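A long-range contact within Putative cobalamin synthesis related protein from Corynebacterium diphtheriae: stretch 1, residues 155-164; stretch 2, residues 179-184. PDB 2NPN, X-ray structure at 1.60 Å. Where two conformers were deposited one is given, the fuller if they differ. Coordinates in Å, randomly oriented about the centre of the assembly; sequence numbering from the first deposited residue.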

# COMPACT_ATOMS: atom_id res chain seq x y z
N LEU A 155 -0.18 -20.68 -1.39
CA LEU A 155 0.57 -20.38 -0.19
C LEU A 155 1.75 -19.47 -0.54
O LEU A 155 2.33 -19.55 -1.66
CB LEU A 155 1.06 -21.68 0.47
CG LEU A 155 -0.09 -22.64 0.85
CD1 LEU A 155 0.36 -24.06 1.23
CD2 LEU A 155 -0.95 -22.00 1.94
N ILE A 156 2.12 -18.61 0.39
CA ILE A 156 3.24 -17.68 0.19
C ILE A 156 4.59 -18.37 0.38
O ILE A 156 5.64 -17.82 0.02
CB ILE A 156 3.11 -16.41 1.12
CG1 ILE A 156 3.90 -15.24 0.55
CG2 ILE A 156 3.52 -16.70 2.55
CD1 ILE A 156 3.83 -13.93 1.40
N ASN A 157 4.57 -19.57 0.96
CA ASN A 157 5.79 -20.34 1.18
C ASN A 157 5.55 -21.82 0.93
O ASN A 157 4.45 -22.32 1.13
CB ASN A 157 6.26 -20.16 2.64
CG ASN A 157 5.20 -20.59 3.66
OD1 ASN A 157 4.31 -19.80 3.97
ND2 ASN A 157 5.28 -21.83 4.17
N ARG A 158 6.61 -22.54 0.54
CA ARG A 158 6.60 -24.01 0.68
C ARG A 158 6.97 -24.36 2.13
O ARG A 158 7.41 -23.49 2.90
CB ARG A 158 7.59 -24.63 -0.31
CG ARG A 158 7.13 -24.39 -1.72
CD ARG A 158 8.11 -24.89 -2.74
NE ARG A 158 9.22 -23.94 -2.91
CZ ARG A 158 10.07 -23.96 -3.94
NH1 ARG A 158 10.01 -24.94 -4.82
NH2 ARG A 158 11.04 -23.03 -4.06
N ILE A 159 6.81 -25.62 2.50
CA ILE A 159 7.05 -26.05 3.87
C ILE A 159 8.44 -25.67 4.37
O ILE A 159 9.46 -25.97 3.74
CB ILE A 159 6.78 -27.57 4.11
CG1 ILE A 159 5.30 -27.88 3.84
CG2 ILE A 159 7.13 -27.91 5.56
CD1 ILE A 159 4.92 -29.38 3.67
N GLY A 160 8.45 -24.93 5.48
CA GLY A 160 9.65 -24.44 6.14
C GLY A 160 10.44 -23.36 5.42
O GLY A 160 11.53 -23.02 5.88
N GLU A 161 9.91 -22.86 4.31
CA GLU A 161 10.68 -21.99 3.38
C GLU A 161 10.60 -20.53 3.78
O GLU A 161 9.52 -20.02 4.14
CB GLU A 161 10.09 -22.10 1.97
CG GLU A 161 10.95 -21.50 0.88
CD GLU A 161 10.43 -21.77 -0.54
OE1 GLU A 161 9.18 -21.87 -0.76
OE2 GLU A 161 11.31 -21.88 -1.43
N ALA A 162 11.71 -19.79 3.62
CA ALA A 162 11.71 -18.36 3.84
C ALA A 162 10.93 -17.63 2.77
O ALA A 162 10.78 -18.15 1.66
CB ALA A 162 13.19 -17.82 3.87
N ILE A 163 10.48 -16.41 3.10
CA ILE A 163 9.75 -15.57 2.22
C ILE A 163 10.53 -14.26 2.12
O ILE A 163 10.71 -13.60 3.12
CB ILE A 163 8.37 -15.23 2.75
CG1 ILE A 163 7.56 -16.52 2.94
CG2 ILE A 163 7.67 -14.30 1.78
CD1 ILE A 163 6.78 -16.51 4.18
N HIS A 164 11.00 -13.91 0.94
CA HIS A 164 11.77 -12.70 0.80
C HIS A 164 10.90 -11.67 0.07
O HIS A 164 10.62 -11.85 -1.11
CB HIS A 164 13.03 -12.99 0.01
CG HIS A 164 14.02 -11.89 0.06
ND1 HIS A 164 14.82 -11.68 1.15
CD2 HIS A 164 14.32 -10.93 -0.84
CE1 HIS A 164 15.58 -10.61 0.93
NE2 HIS A 164 15.28 -10.14 -0.27
N ARG A 179 15.73 -15.58 -4.10
CA ARG A 179 14.85 -15.59 -5.26
C ARG A 179 14.11 -16.92 -5.45
O ARG A 179 13.25 -17.03 -6.34
CB ARG A 179 15.60 -15.18 -6.50
CG ARG A 179 15.91 -13.69 -6.50
CD ARG A 179 16.43 -13.26 -7.85
NE ARG A 179 17.88 -13.44 -7.89
CZ ARG A 179 18.53 -14.38 -8.55
NH1 ARG A 179 19.85 -14.42 -8.46
NH2 ARG A 179 17.91 -15.29 -9.30
N ARG A 180 14.40 -17.91 -4.61
CA ARG A 180 13.70 -19.17 -4.67
C ARG A 180 12.23 -19.03 -4.28
O ARG A 180 11.38 -19.86 -4.66
CB ARG A 180 14.35 -20.22 -3.81
CG ARG A 180 15.69 -20.71 -4.42
CD ARG A 180 16.24 -21.92 -3.63
NE ARG A 180 15.32 -23.07 -3.65
CZ ARG A 180 15.20 -23.93 -4.67
NH1 ARG A 180 15.94 -23.82 -5.76
NH2 ARG A 180 14.33 -24.93 -4.59
N ASN A 181 11.95 -18.00 -3.47
CA ASN A 181 10.57 -17.71 -3.04
C ASN A 181 10.53 -16.25 -2.61
O ASN A 181 10.86 -15.92 -1.46
CB ASN A 181 10.22 -18.63 -1.92
CG ASN A 181 8.79 -18.49 -1.51
OD1 ASN A 181 7.92 -18.70 -2.36
ND2 ASN A 181 8.51 -18.23 -0.23
N CYS A 182 10.20 -15.40 -3.55
CA CYS A 182 10.21 -14.00 -3.25
C CYS A 182 8.98 -13.32 -3.79
O CYS A 182 8.31 -13.81 -4.69
CB CYS A 182 11.48 -13.38 -3.79
SG CYS A 182 11.65 -13.40 -5.56
N VAL A 183 8.64 -12.24 -3.12
CA VAL A 183 7.53 -11.35 -3.51
C VAL A 183 8.12 -10.01 -3.92
O VAL A 183 8.99 -9.47 -3.21
CB VAL A 183 6.57 -11.15 -2.35
CG1 VAL A 183 5.46 -10.12 -2.74
CG2 VAL A 183 5.97 -12.48 -1.91
N VAL A 184 7.70 -9.46 -5.05
CA VAL A 184 8.24 -8.24 -5.59
C VAL A 184 7.14 -7.16 -5.68
O VAL A 184 6.07 -7.40 -6.24
CB VAL A 184 8.88 -8.42 -6.94
CG1 VAL A 184 9.53 -7.15 -7.44
CG2 VAL A 184 9.86 -9.61 -6.94
O HOH W 1 13.62 -22.85 -1.13

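Stretch 1 has no regular secondary structure over most of its length. It joins stretch 2 as a strand partner only at its end. There His164 forms a parallel beta bridge with Cys182, and the two CA atoms lie 4.5 Å apart. Two backbone hydrogen bonds make the bridge. His164 N donates to Asn181 O at 3.1 Å, and Val183 N donates to His164 O at 2.8 Å. His164 thus bonds to the residues before and after Cys182, the usual pattern of a parallel pairing. His164 O also lies 3.1 Å from Cys182 CA, in a CA-H...O contact. The side chains of His164 and Cys182 project to the same face of the sheet, with His164 CB 4.1 Å from Cys182 CB.

Earlier in stretch 1 the chain reverses through a type II beta turn from Arg158 to Glu161. Glu161 N donates to Arg158 O at 2.9 Å and closes the turn. Gly160 occupies the third position with phi 70°, a value that favours glycine. The turn brings the side chains of Arg158 and Glu161 together.

Asn181 is the centre of the side-chain contact. It is buried, and stretch 1 covers more of it than of any other residue in stretch 2. Its CB points toward stretch 1. The amide nitrogen ND2 donates to two backbone carbonyls, Ile156 O at 2.9 Å and Ala162 O at 3.0 Å. Both bonds are nearly straight, with angles of 158° and 168°. One side chain therefore ties together the segments before and after the turn. Asn181 OD1 lies 3.4 Å from Ile156 O, but both are acceptors and no hydrogen bond forms. OD1 is satisfied elsewhere in the structure.

Glu161 also points its CB toward stretch 2. Its carboxylate packs on Asn181, with Glu161 CD 3.4 Å from Asn181 CB. The same carboxylate holds Arg158. Glu161 OE1 accepts from Arg158 N and from Arg158 NE, each at 3.0 Å. Arg158 NH2 donates to Glu161 OE2 at 2.9 Å, in a salt bridge. These bonds fix the arginine head near stretch 2, where Arg158 NH2 comes within 3.2 Å of Arg180 O.

Two like charges meet here. Arg158 NH2 is 3.8 Å from Arg180 NH2. The negative charge of Glu161 lies close by and can offset some of the repulsion. A water links Glu161 to Arg180 across the stretches. It donates to Glu161 OE2 at 2.5 Å and accepts from Arg180 NE at 3.0 Å.

Val183 supplies the apolar part of the contact. Ile156 CD1 lies 4.2 Å from Val183 CG2, and Ile163 CG2 lies 4.5 Å from the same methyl. The CB of Ile156 points sideways, but the extended t,t rotamer brings its end nearer to stretch 2. These are loose van der Waals contacts. The bridge between His164 and Cys182 sets the register, and the side-chain hydrogen bonds of Asn181 tie the earlier part of stretch 1 to the strand.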